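Putative mannose-1-phosphate guanylyl transferase (Thermus thermophilus, PDB 2CU2) probably transfers a guanylyl group from GTP to mannose-1-phosphate, yielding GDP-mannose. Local coordinates at residues A[1-9]-A[98-108]; A[129-139]-A[184-192]. One frame throughout, in Å; residues are numbered along the deposited sequence.

Interaction 1: residues A[1-9]-A[98-108]; sequences MKTYALVMA and EGAERLLVLPA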
ATOM      1  N   MET A   1     -18.397  34.957  31.846  1.00 60.23           N
ATOM      2  CA  MET A   1     -19.599  35.546  31.263  1.00 59.37           C
ATOM      3  C   MET A   1     -20.277  34.588  30.283  1.00 56.99           C
ATOM      4  O   MET A   1     -19.895  33.439  30.116  1.00 56.33           O
ATOM      5  CB  MET A   1     -19.202  36.831  30.534  1.00 62.80           C
ATOM      6  CG  MET A   1     -17.699  37.105  30.596  1.00 66.54           C
ATOM      7  SD  MET A   1     -17.231  38.496  29.559  1.00 71.19           S
ATOM      8  CE  MET A   1     -17.848  39.826  30.605  1.00 70.48           C
ATOM      9  N   LYS A   2     -21.353  35.092  29.649  1.00 54.28           N
ATOM     10  CA  LYS A   2     -21.983  34.314  28.593  1.00 51.23           C
ATOM     11  C   LYS A   2     -21.122  34.324  27.326  1.00 49.51           C
ATOM     12  O   LYS A   2     -21.068  35.299  26.590  1.00 49.52           O
ATOM     13  CB  LYS A   2     -23.356  34.921  28.290  1.00 50.85           C
ATOM     14  CG  LYS A   2     -24.154  34.077  27.293  1.00 51.83           C
ATOM     15  CD  LYS A   2     -25.658  34.350  27.359  1.00 52.62           C
ATOM     16  CE  LYS A   2     -26.492  33.154  26.885  1.00 53.28           C
ATOM     17  NZ  LYS A   2     -27.839  33.597  26.526  1.00 53.83           N
ATOM     18  N   THR A   3     -20.447  33.193  27.156  1.00 47.41           N
ATOM     19  CA  THR A   3     -19.547  33.001  26.035  1.00 45.74           C
ATOM     20  C   THR A   3     -20.046  31.920  25.084  1.00 43.41           C
ATOM     21  O   THR A   3     -20.455  30.838  25.506  1.00 42.69           O
ATOM     22  CB  THR A   3     -18.136  32.601  26.513  1.00 46.59           C
ATOM     23  OG1 THR A   3     -17.609  33.623  27.367  1.00 48.64           O
ATOM     24  CG2 THR A   3     -17.203  32.412  25.317  1.00 47.88           C
ATOM     25  N   TYR A   4     -20.029  32.230  23.795  1.00 41.06           N
ATOM     26  CA  TYR A   4     -20.424  31.264  22.787  1.00 39.06           C
ATOM     27  C   TYR A   4     -19.146  30.838  22.080  1.00 37.77           C
ATOM     28  O   TYR A   4     -18.155  31.567  22.081  1.00 37.85           O
ATOM     29  CB  TYR A   4     -21.411  31.879  21.786  1.00 39.20           C
ATOM     30  CG  TYR A   4     -22.859  31.577  22.111  1.00 41.62           C
ATOM     31  CD1 TYR A   4     -23.452  32.058  23.282  1.00 42.19           C
ATOM     32  CD2 TYR A   4     -23.627  30.770  21.271  1.00 42.60           C
ATOM     33  CE1 TYR A   4     -24.769  31.739  23.609  1.00 42.37           C
ATOM     34  CE2 TYR A   4     -24.944  30.445  21.590  1.00 43.70           C
ATOM     35  CZ  TYR A   4     -25.506  30.932  22.759  1.00 43.41           C
ATOM     36  OH  TYR A   4     -26.799  30.595  23.078  1.00 43.14           O
ATOM     37  N   ALA A   5     -19.165  29.656  21.486  1.00 35.91           N
ATOM     38  CA  ALA A   5     -18.001  29.154  20.784  1.00 35.57           C
ATOM     39  C   ALA A   5     -18.391  28.740  19.378  1.00 33.77           C
ATOM     40  O   ALA A   5     -19.379  28.032  19.184  1.00 33.06           O
ATOM     41  CB  ALA A   5     -17.409  27.964  21.539  1.00 34.69           C
ATOM     42  N   LEU A   6     -17.626  29.209  18.398  1.00 32.31           N
ATOM     43  CA  LEU A   6     -17.865  28.850  17.010  1.00 31.06           C
ATOM     44  C   LEU A   6     -16.760  27.879  16.607  1.00 31.40           C
ATOM     45  O   LEU A   6     -15.579  28.234  16.608  1.00 30.64           O
ATOM     46  CB  LEU A   6     -17.809  30.074  16.090  1.00 28.91           C
ATOM     47  CG  LEU A   6     -17.873  29.699  14.601  1.00 28.81           C
ATOM     48  CD1 LEU A   6     -19.287  29.227  14.261  1.00 28.89           C
ATOM     49  CD2 LEU A   6     -17.488  30.882  13.726  1.00 26.48           C
ATOM     50  N   VAL A   7     -17.151  26.657  16.272  1.00 31.91           N
ATOM     51  CA  VAL A   7     -16.211  25.641  15.817  1.00 32.54           C
ATOM     52  C   VAL A   7     -16.299  25.444  14.305  1.00 33.75           C
ATOM     53  O   VAL A   7     -17.262  24.912  13.767  1.00 35.25           O
ATOM     54  CB  VAL A   7     -16.536  24.332  16.537  1.00 33.33           C
ATOM     55  CG1 VAL A   7     -15.588  23.230  16.068  1.00 32.30           C
ATOM     56  CG2 VAL A   7     -16.387  24.515  18.036  1.00 33.08           C
ATOM     57  N   MET A   8     -15.259  25.933  13.609  1.00 33.89           N
ATOM     58  CA  MET A   8     -15.277  25.871  12.155  1.00 35.22           C
ATOM     59  C   MET A   8     -14.754  24.533  11.630  1.00 37.73           C
ATOM     60  O   MET A   8     -13.596  24.173  11.789  1.00 37.95           O
ATOM     61  CB  MET A   8     -14.417  27.018  11.620  1.00 33.99           C
ATOM     62  CG  MET A   8     -14.883  28.381  12.136  1.00 32.35           C
ATOM     63  SD  MET A   8     -13.988  29.743  11.376  1.00 38.29           S
ATOM     64  CE  MET A   8     -12.367  29.393  12.075  1.00 32.94           C
ATOM     65  N   ALA A   9     -15.679  23.765  11.024  1.00 40.14           N
ATOM     66  CA  ALA A   9     -15.283  22.506  10.407  1.00 44.23           C
ATOM     67  C   ALA A   9     -15.235  22.636   8.883  1.00 46.99           C
ATOM     68  O   ALA A   9     -16.219  22.946   8.224  1.00 49.36           O
ATOM     69  CB  ALA A   9     -16.300  21.436  10.808  1.00 43.83           C
ATOM     70  N   GLU A  98     -28.195  36.023  20.437  1.00 49.47           N
ATOM     71  CA  GLU A  98     -28.193  35.159  21.612  1.00 50.01           C
ATOM     72  C   GLU A  98     -27.802  35.955  22.861  1.00 49.64           C
ATOM     73  O   GLU A  98     -27.920  35.505  23.993  1.00 50.87           O
ATOM     74  CB  GLU A  98     -27.194  34.023  21.379  1.00 52.58           C
ATOM     75  CG  GLU A  98     -27.816  32.833  20.646  1.00 55.71           C
ATOM     76  CD  GLU A  98     -29.125  32.460  21.307  1.00 58.40           C
ATOM     77  OE1 GLU A  98     -29.215  32.551  22.523  1.00 60.33           O
ATOM     78  OE2 GLU A  98     -30.045  32.065  20.592  1.00 59.72           O
ATOM     79  N   GLY A  99     -27.279  37.172  22.608  1.00 48.42           N
ATOM     80  CA  GLY A  99     -26.930  38.058  23.714  1.00 47.35           C
ATOM     81  C   GLY A  99     -25.573  37.703  24.322  1.00 46.37           C
ATOM     82  O   GLY A  99     -25.289  37.962  25.483  1.00 45.35           O
ATOM     83  N   ALA A 100     -24.730  37.053  23.499  1.00 44.12           N
ATOM     84  CA  ALA A 100     -23.426  36.627  23.994  1.00 44.07           C
ATOM     85  C   ALA A 100     -22.494  37.815  24.237  1.00 44.07           C
ATOM     86  O   ALA A 100     -22.462  38.779  23.485  1.00 44.38           O
ATOM     87  CB  ALA A 100     -22.809  35.684  22.961  1.00 43.42           C
ATOM     88  N   GLU A 101     -21.730  37.731  25.320  1.00 43.63           N
ATOM     89  CA  GLU A 101     -20.778  38.782  25.675  1.00 44.43           C
ATOM     90  C   GLU A 101     -19.414  38.481  25.068  1.00 42.27           C
ATOM     91  O   GLU A 101     -18.571  39.366  24.928  1.00 40.66           O
ATOM     92  CB  GLU A 101     -20.624  38.871  27.192  1.00 48.56           C
ATOM     93  CG  GLU A 101     -21.852  39.368  27.926  1.00 53.85           C
ATOM     94  CD  GLU A 101     -21.819  38.994  29.393  1.00 56.42           C
ATOM     95  OE1 GLU A 101     -22.344  37.915  29.741  1.00 58.91           O
ATOM     96  OE2 GLU A 101     -21.261  39.772  30.194  1.00 58.27           O
ATOM     97  N   ARG A 102     -19.202  37.217  24.724  1.00 40.56           N
ATOM     98  CA  ARG A 102     -17.939  36.793  24.145  1.00 39.16           C
ATOM     99  C   ARG A 102     -18.150  35.697  23.116  1.00 36.98           C
ATOM    100  O   ARG A 102     -19.019  34.832  23.276  1.00 35.42           O
ATOM    101  CB  ARG A 102     -17.006  36.261  25.239  1.00 40.75           C
ATOM    102  CG  ARG A 102     -16.471  37.302  26.199  1.00 42.21           C
ATOM    103  CD  ARG A 102     -15.348  38.104  25.572  1.00 45.21           C
ATOM    104  NE  ARG A 102     -14.710  38.988  26.546  1.00 48.21           N
ATOM    105  CZ  ARG A 102     -15.227  40.140  26.966  1.00 49.00           C
ATOM    106  NH1 ARG A 102     -16.394  40.555  26.493  1.00 48.28           N
ATOM    107  NH2 ARG A 102     -14.579  40.869  27.868  1.00 49.59           N
ATOM    108  N   LEU A 103     -17.357  35.742  22.054  1.00 34.53           N
ATOM    109  CA  LEU A 103     -17.419  34.713  21.031  1.00 33.94           C
ATOM    110  C   LEU A 103     -16.007  34.182  20.813  1.00 34.87           C
ATOM    111  O   LEU A 103     -15.065  34.939  20.573  1.00 35.00           O
ATOM    112  CB  LEU A 103     -17.983  35.249  19.710  1.00 31.06           C
ATOM    113  CG  LEU A 103     -17.999  34.193  18.600  1.00 31.29           C
ATOM    114  CD1 LEU A 103     -18.880  33.019  19.010  1.00 30.74           C
ATOM    115  CD2 LEU A 103     -18.481  34.811  17.293  1.00 29.27           C
ATOM    116  N   LEU A 104     -15.878  32.868  20.912  1.00 33.92           N
ATOM    117  CA  LEU A 104     -14.604  32.204  20.725  1.00 34.61           C
ATOM    118  C   LEU A 104     -14.683  31.530  19.350  1.00 33.68           C
ATOM    119  O   LEU A 104     -15.673  30.870  19.035  1.00 35.17           O
ATOM    120  CB  LEU A 104     -14.432  31.176  21.842  1.00 35.73           C
ATOM    121  CG  LEU A 104     -13.049  30.811  22.364  1.00 37.10           C
ATOM    122  CD1 LEU A 104     -12.183  32.052  22.532  1.00 37.17           C
ATOM    123  CD2 LEU A 104     -13.235  30.088  23.694  1.00 38.54           C
ATOM    124  N   VAL A 105     -13.667  31.730  18.521  1.00 31.41           N
ATOM    125  CA  VAL A 105     -13.654  31.130  17.192  1.00 31.08           C
ATOM    126  C   VAL A 105     -12.470  30.179  17.065  1.00 32.29           C
ATOM    127  O   VAL A 105     -11.324  30.575  17.279  1.00 33.61           O
ATOM    128  CB  VAL A 105     -13.545  32.210  16.090  1.00 29.33           C
ATOM    129  CG1 VAL A 105     -13.288  31.558  14.744  1.00 28.40           C
ATOM    130  CG2 VAL A 105     -14.821  33.031  16.041  1.00 28.14           C
ATOM    131  N   LEU A 106     -12.740  28.925  16.718  1.00 32.93           N
ATOM    132  CA  LEU A 106     -11.659  27.961  16.579  1.00 32.75           C
ATOM    133  C   LEU A 106     -11.845  26.912  15.490  1.00 33.85           C
ATOM    134  O   LEU A 106     -12.964  26.488  15.189  1.00 35.55           O
ATOM    135  CB  LEU A 106     -11.415  27.249  17.908  1.00 34.11           C
ATOM    136  CG  LEU A 106     -12.652  26.646  18.569  1.00 35.65           C
ATOM    137  CD1 LEU A 106     -12.484  25.149  18.737  1.00 37.65           C
ATOM    138  CD2 LEU A 106     -12.863  27.314  19.911  1.00 37.83           C
ATOM    139  N   PRO A 107     -10.732  26.477  14.878  1.00 33.30           N
ATOM    140  CA  PRO A 107     -10.711  25.413  13.882  1.00 33.23           C
ATOM    141  C   PRO A 107     -10.859  24.038  14.534  1.00 33.33           C
ATOM    142  O   PRO A 107     -10.483  23.814  15.676  1.00 33.85           O
ATOM    143  CB  PRO A 107      -9.386  25.504  13.138  1.00 32.83           C
ATOM    144  CG  PRO A 107      -8.397  26.180  14.078  1.00 32.50           C
ATOM    145  CD  PRO A 107      -9.369  26.944  15.097  1.00 32.35           C
ATOM    146  N   ALA A 108     -11.464  23.109  13.770  1.00 33.45           N
ATOM    147  CA  ALA A 108     -11.689  21.777  14.304  1.00 34.93           C
ATOM    148  C   ALA A 108     -10.722  20.767  13.687  1.00 34.31           C
ATOM    149  O   ALA A 108     -10.774  19.575  13.949  1.00 35.85           O
ATOM    150  CB  ALA A 108     -13.133  21.381  13.997  1.00 33.17           C
TER
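Strands 3-8 and 102-107 are parallel neighbours in the central sheet of the Rossmann-like nucleotidyltransferase domain, paired in register from T3 beside R102 to M8 beside P107. Y4, L6 and M8 each give their N-H to, and take one from, the other strand; the L6 N to L104 O bond, at 2.6 Å, is almost straight (177°). A5 and V7 turn their N-H and C=O the other way, to R53, L55 and A57 on and just before strand 54-59.

On the face carrying Y4, L6 and M8, the L6 and V105 side chains lie side by side, and M8, bent at its last torsion, lays CE on V105 CG1 at 3.6 Å. Across the sheet, V7 and L106 pack against helix 37-45, on L45 and T41, V7 CG1 also reaching A108 CB. The Y4 ring leans back toward the end of helix 83-98: E98 CB sits over one face, 4.2 Å from the ring centroid, while A100 CB approaches CD1 obliquely.

Before the strands begin, polar groups do the joining. K2 O accepts from both E101 N and R102 N, and K2 N donates to E101 OE1 from above the carboxylate plane. With CG anti to the backbone N (chi1 -174°) and the chain extended beyond it, K2 brings NZ to E98 O at 3.2 Å, next to the Schellman turn at G99. R102 bends at chi2, NH1 bonding back to E101 O, and M1 SD rests 3.6 Å above the centre of its guanidinium plane.

Interaction 2: residues A[129-139]-A[184-192]; sequences AEEGFVVALGL and VWNGGVFAF
F190 and A136 face each other as a non-hydrogen-bonded antiparallel pair, the phenyl ring slanting past the small methyl so that CE2 lies 3.9 Å from A136 CB. F190 CG stands anti to its carbonyl carbon (chi1 -56°), which also carries CD2 near V135 O. Cutting F190 back to an alanine is likely to leave a gap beside A136 CB and take away the ring carbons that lie near V135 O. Farther along, V134 and F192 run alongside each other, pointing the same way, with CG2 against CD2.

V135 and A191 share a hydrogen-bonded pair, N to O both ways. L137 then crosses V189 at a slant, its CD2 3.7 Å from V189 CG2, and here the pairing slips by two residues in a beta bulge. L137 N makes only a weak bond to V189 O and also donates to a water at 3.0 Å, while L137 O accepts from G187 N at 2.7 Å. N186 OD1 accepts from G188 N, an Asx turn at the corner of the strand. G187 CA lies against L139 CD1, and G138 CA against V184 CG2. Beyond the bulge L139 and W185 restore a hydrogen-bonded pair, with W185 CB against L139 O; the indole leads away to Y150, where NE1 hydrogen-bonds to Y150 OH.

Helix 115-128 covers V135, V189 and A191 through M125, strand 150-157 lies against A136 and V184 through I151, and strand 244-249 bonds to the far edge of 134-139.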
ATOM      1  N   ALA A 129     -10.018  39.910  26.003  1.00 44.35           N
ATOM      2  CA  ALA A 129     -10.942  40.456  25.018  1.00 47.71           C
ATOM      3  C   ALA A 129     -11.830  41.550  25.617  1.00 49.40           C
ATOM      4  O   ALA A 129     -13.046  41.431  25.697  1.00 49.09           O
ATOM      5  CB  ALA A 129     -11.809  39.308  24.499  1.00 46.12           C
ATOM      6  N   GLU A 130     -11.174  42.626  26.092  1.00 52.46           N
ATOM      7  CA  GLU A 130     -11.929  43.760  26.613  1.00 54.69           C
ATOM      8  C   GLU A 130     -12.521  44.596  25.472  1.00 56.03           C
ATOM      9  O   GLU A 130     -12.538  44.198  24.315  1.00 57.16           O
ATOM     10  CB  GLU A 130     -10.982  44.612  27.460  1.00 55.36           C
ATOM     11  CG  GLU A 130     -10.426  43.838  28.661  1.00 57.57           C
ATOM     12  CD  GLU A 130      -9.606  44.769  29.524  1.00 59.97           C
ATOM     13  OE1 GLU A 130      -8.747  45.456  28.991  1.00 61.70           O
ATOM     14  OE2 GLU A 130      -9.832  44.795  30.734  1.00 61.08           O
ATOM     15  N   GLU A 131     -13.057  45.775  25.838  1.00 56.86           N
ATOM     16  CA  GLU A 131     -13.669  46.622  24.819  1.00 57.59           C
ATOM     17  C   GLU A 131     -12.664  47.028  23.736  1.00 56.11           C
ATOM     18  O   GLU A 131     -11.700  47.741  23.982  1.00 56.39           O
ATOM     19  CB  GLU A 131     -14.245  47.867  25.497  1.00 60.72           C
ATOM     20  CG  GLU A 131     -15.135  48.679  24.553  1.00 63.38           C
ATOM     21  CD  GLU A 131     -16.147  49.464  25.357  1.00 66.36           C
ATOM     22  OE1 GLU A 131     -16.108  49.394  26.576  1.00 68.25           O
ATOM     23  OE2 GLU A 131     -16.973  50.144  24.749  1.00 66.81           O
ATOM     24  N   GLY A 132     -12.947  46.584  22.497  1.00 54.57           N
ATOM     25  CA  GLY A 132     -12.190  47.094  21.357  1.00 52.38           C
ATOM     26  C   GLY A 132     -11.216  46.031  20.842  1.00 50.73           C
ATOM     27  O   GLY A 132     -10.905  45.945  19.661  1.00 51.48           O
ATOM     28  N   PHE A 133     -10.751  45.173  21.755  1.00 49.27           N
ATOM     29  CA  PHE A 133      -9.678  44.248  21.402  1.00 47.48           C
ATOM     30  C   PHE A 133     -10.207  42.966  20.749  1.00 45.83           C
ATOM     31  O   PHE A 133     -11.173  42.363  21.199  1.00 46.80           O
ATOM     32  CB  PHE A 133      -8.889  43.914  22.672  1.00 47.29           C
ATOM     33  CG  PHE A 133      -8.151  45.132  23.153  1.00 47.85           C
ATOM     34  CD1 PHE A 133      -8.698  45.908  24.168  1.00 48.01           C
ATOM     35  CD2 PHE A 133      -6.966  45.512  22.544  1.00 47.56           C
ATOM     36  CE1 PHE A 133      -8.058  47.074  24.567  1.00 49.34           C
ATOM     37  CE2 PHE A 133      -6.330  46.683  22.950  1.00 46.81           C
ATOM     38  CZ  PHE A 133      -6.874  47.468  23.959  1.00 47.32           C
ATOM     39  N   VAL A 134      -9.483  42.604  19.675  1.00 42.60           N
ATOM     40  CA  VAL A 134      -9.583  41.246  19.167  1.00 42.21           C
ATOM     41  C   VAL A 134      -8.379  40.424  19.630  1.00 39.95           C
ATOM     42  O   VAL A 134      -7.241  40.873  19.597  1.00 39.51           O
ATOM     43  CB  VAL A 134      -9.626  41.296  17.638  1.00 42.74           C
ATOM     44  CG1 VAL A 134      -8.236  41.607  17.087  1.00 44.82           C
ATOM     45  CG2 VAL A 134     -10.091  39.959  17.088  1.00 44.20           C
ATOM     46  N   VAL A 135      -8.586  39.217  20.149  1.00 36.55           N
ATOM     47  CA  VAL A 135      -7.487  38.415  20.683  1.00 33.52           C
ATOM     48  C   VAL A 135      -7.160  37.197  19.820  1.00 33.89           C
ATOM     49  O   VAL A 135      -8.058  36.490  19.364  1.00 34.04           O
ATOM     50  CB  VAL A 135      -7.811  37.919  22.127  1.00 34.31           C
ATOM     51  CG1 VAL A 135      -6.556  37.318  22.776  1.00 31.69           C
ATOM     52  CG2 VAL A 135      -8.352  39.070  22.970  1.00 31.40           C
ATOM     53  N   ALA A 136      -5.868  36.953  19.609  1.00 31.15           N
ATOM     54  CA  ALA A 136      -5.418  35.819  18.812  1.00 30.50           C
ATOM     55  C   ALA A 136      -4.537  34.885  19.634  1.00 31.53           C
ATOM     56  O   ALA A 136      -4.006  35.269  20.685  1.00 30.43           O
ATOM     57  CB  ALA A 136      -4.657  36.309  17.576  1.00 30.47           C
ATOM     58  N   LEU A 137      -4.404  33.651  19.151  1.00 32.28           N
ATOM     59  CA  LEU A 137      -3.596  32.625  19.811  1.00 32.15           C
ATOM     60  C   LEU A 137      -2.298  32.461  19.049  1.00 32.78           C
ATOM     61  O   LEU A 137      -2.306  32.270  17.831  1.00 33.45           O
ATOM     62  CB  LEU A 137      -4.333  31.278  19.835  1.00 30.61           C
ATOM     63  CG  LEU A 137      -3.523  30.027  20.243  1.00 30.24           C
ATOM     64  CD1 LEU A 137      -3.178  30.067  21.728  1.00 27.86           C
ATOM     65  CD2 LEU A 137      -4.339  28.773  19.932  1.00 29.08           C
ATOM     66  N   GLY A 138      -1.187  32.536  19.772  1.00 32.02           N
ATOM     67  CA  GLY A 138       0.118  32.386  19.159  1.00 30.81           C
ATOM     68  C   GLY A 138       0.852  31.179  19.720  1.00 31.42           C
ATOM     69  O   GLY A 138       0.574  30.729  20.831  1.00 32.12           O
ATOM     70  N   LEU A 139       1.787  30.644  18.943  1.00 30.31           N
ATOM     71  CA  LEU A 139       2.567  29.494  19.363  1.00 30.94           C
ATOM     72  C   LEU A 139       4.008  29.668  18.908  1.00 29.87           C
ATOM     73  O   LEU A 139       4.261  30.055  17.771  1.00 29.27           O
ATOM     74  CB  LEU A 139       1.966  28.221  18.766  1.00 29.60           C
ATOM     75  CG  LEU A 139       0.542  28.030  19.298  1.00 32.92           C
ATOM     76  CD1 LEU A 139      -0.335  27.420  18.252  1.00 30.06           C
ATOM     77  CD2 LEU A 139       0.582  27.189  20.572  1.00 31.69           C
ATOM     78  N   VAL A 184       5.605  34.623  16.100  1.00 30.32           N
ATOM     79  CA  VAL A 184       4.989  33.357  16.497  1.00 30.89           C
ATOM     80  C   VAL A 184       3.929  32.896  15.489  1.00 31.19           C
ATOM     81  O   VAL A 184       3.448  33.662  14.666  1.00 33.09           O
ATOM     82  CB  VAL A 184       4.356  33.541  17.880  1.00 31.42           C
ATOM     83  CG1 VAL A 184       5.430  33.911  18.901  1.00 30.89           C
ATOM     84  CG2 VAL A 184       3.302  34.630  17.840  1.00 31.06           C
ATOM     85  N   TRP A 185       3.615  31.579  15.543  1.00 28.90           N
ATOM     86  CA  TRP A 185       2.622  31.014  14.628  1.00 27.43           C
ATOM     87  C   TRP A 185       1.211  31.482  14.996  1.00 28.07           C
ATOM     88  O   TRP A 185       0.831  31.557  16.160  1.00 26.83           O
ATOM     89  CB  TRP A 185       2.679  29.481  14.707  1.00 26.37           C
ATOM     90  CG  TRP A 185       3.850  28.906  13.995  1.00 27.39           C
ATOM     91  CD1 TRP A 185       4.535  29.438  12.875  1.00 28.19           C
ATOM     92  CD2 TRP A 185       4.441  27.600  14.252  1.00 25.49           C
ATOM     93  NE1 TRP A 185       5.512  28.601  12.418  1.00 27.96           N
ATOM     94  CE2 TRP A 185       5.467  27.400  13.294  1.00 26.71           C
ATOM     95  CE3 TRP A 185       4.184  26.597  15.198  1.00 26.88           C
ATOM     96  CZ2 TRP A 185       6.214  26.232  13.321  1.00 27.14           C
ATOM     97  CZ3 TRP A 185       4.927  25.424  15.228  1.00 29.22           C
ATOM     98  CH2 TRP A 185       5.948  25.245  14.278  1.00 27.60           C
ATOM     99  N   ASN A 186       0.428  31.831  13.952  1.00 26.49           N
ATOM    100  CA  ASN A 186      -0.991  32.116  14.150  1.00 28.42           C
ATOM    101  C   ASN A 186      -1.759  30.810  14.387  1.00 27.91           C
ATOM    102  O   ASN A 186      -1.799  29.925  13.544  1.00 28.02           O
ATOM    103  CB  ASN A 186      -1.506  32.788  12.870  1.00 29.45           C
ATOM    104  CG  ASN A 186      -2.935  33.246  13.037  1.00 33.34           C
ATOM    105  OD1 ASN A 186      -3.766  32.599  13.671  1.00 34.15           O
ATOM    106  ND2 ASN A 186      -3.236  34.383  12.384  1.00 34.48           N
ATOM    107  N   GLY A 187      -2.343  30.692  15.593  1.00 26.19           N
ATOM    108  CA  GLY A 187      -2.956  29.422  15.971  1.00 27.51           C
ATOM    109  C   GLY A 187      -4.376  29.247  15.402  1.00 28.23           C
ATOM    110  O   GLY A 187      -5.006  28.207  15.546  1.00 28.24           O
ATOM    111  N   GLY A 188      -4.906  30.319  14.778  1.00 27.79           N
ATOM    112  CA  GLY A 188      -6.200  30.079  14.144  1.00 29.90           C
ATOM    113  C   GLY A 188      -7.372  30.256  15.121  1.00 30.25           C
ATOM    114  O   GLY A 188      -8.527  30.009  14.803  1.00 30.34           O
ATOM    115  N   VAL A 189      -7.039  30.659  16.362  1.00 29.99           N
ATOM    116  CA  VAL A 189      -8.091  30.858  17.357  1.00 30.85           C
ATOM    117  C   VAL A 189      -8.249  32.335  17.730  1.00 32.09           C
ATOM    118  O   VAL A 189      -7.293  33.092  17.826  1.00 33.06           O
ATOM    119  CB  VAL A 189      -7.741  30.040  18.600  1.00 32.06           C
ATOM    120  CG1 VAL A 189      -8.800  30.250  19.678  1.00 31.69           C
ATOM    121  CG2 VAL A 189      -7.674  28.569  18.244  1.00 31.57           C
ATOM    122  N   PHE A 190      -9.520  32.744  17.909  1.00 31.01           N
ATOM    123  CA  PHE A 190      -9.782  34.152  18.192  1.00 31.91           C
ATOM    124  C   PHE A 190     -10.856  34.328  19.271  1.00 32.40           C
ATOM    125  O   PHE A 190     -11.731  33.492  19.456  1.00 34.35           O
ATOM    126  CB  PHE A 190     -10.235  34.824  16.894  1.00 32.04           C
ATOM    127  CG  PHE A 190      -9.200  34.620  15.828  1.00 33.39           C
ATOM    128  CD1 PHE A 190      -9.373  33.613  14.886  1.00 33.32           C
ATOM    129  CD2 PHE A 190      -8.088  35.444  15.774  1.00 33.43           C
ATOM    130  CE1 PHE A 190      -8.429  33.434  13.886  1.00 36.31           C
ATOM    131  CE2 PHE A 190      -7.146  35.260  14.765  1.00 34.61           C
ATOM    132  CZ  PHE A 190      -7.312  34.258  13.818  1.00 33.99           C
ATOM    133  N   ALA A 191     -10.728  35.449  20.005  1.00 33.05           N
ATOM    134  CA  ALA A 191     -11.704  35.757  21.044  1.00 33.97           C
ATOM    135  C   ALA A 191     -12.033  37.251  21.062  1.00 35.12           C
ATOM    136  O   ALA A 191     -11.155  38.103  21.081  1.00 36.77           O
ATOM    137  CB  ALA A 191     -11.115  35.339  22.392  1.00 32.72           C
ATOM    138  N   PHE A 192     -13.345  37.538  20.993  1.00 33.90           N
ATOM    139  CA  PHE A 192     -13.780  38.929  20.998  1.00 32.35           C
ATOM    140  C   PHE A 192     -15.260  39.036  21.356  1.00 33.07           C
ATOM    141  O   PHE A 192     -16.027  38.090  21.250  1.00 33.95           O
ATOM    142  CB  PHE A 192     -13.556  39.498  19.595  1.00 31.79           C
ATOM    143  CG  PHE A 192     -14.116  38.558  18.564  1.00 32.81           C
ATOM    144  CD1 PHE A 192     -15.465  38.618  18.233  1.00 33.26           C
ATOM    145  CD2 PHE A 192     -13.281  37.649  17.934  1.00 33.18           C
ATOM    146  CE1 PHE A 192     -15.976  37.764  17.265  1.00 32.58           C
ATOM    147  CE2 PHE A 192     -13.800  36.797  16.964  1.00 33.13           C
ATOM    148  CZ  PHE A 192     -15.146  36.851  16.625  1.00 33.40           C
TER
HETATM  149  O   HOH W   1      -4.961  33.081  16.232  1.00 30.60           O

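How the interactions relate
Both interactions are strand pairings in one mixed sheet, joined where strand 102-107 lies antiparallel to 184-192: L103 N and V105 N probably bond to F192 O and F190 O, and R102 NH2 comes 2.7 Å from A129 O. Interaction 1 is parallel and evenly registered, mostly buried along its strands but partly exposed at the start, where lysine, glutamate and arginine take over from aliphatic packing. Interaction 2 is antiparallel and largely buried, its direct contacts mostly apolar or backbone-to-backbone, with a bulge, a water and glycines breaking its regularity. Helix 37-45 packs on the first, helix 115-128 on the second; their centres lie about 13 Å apart.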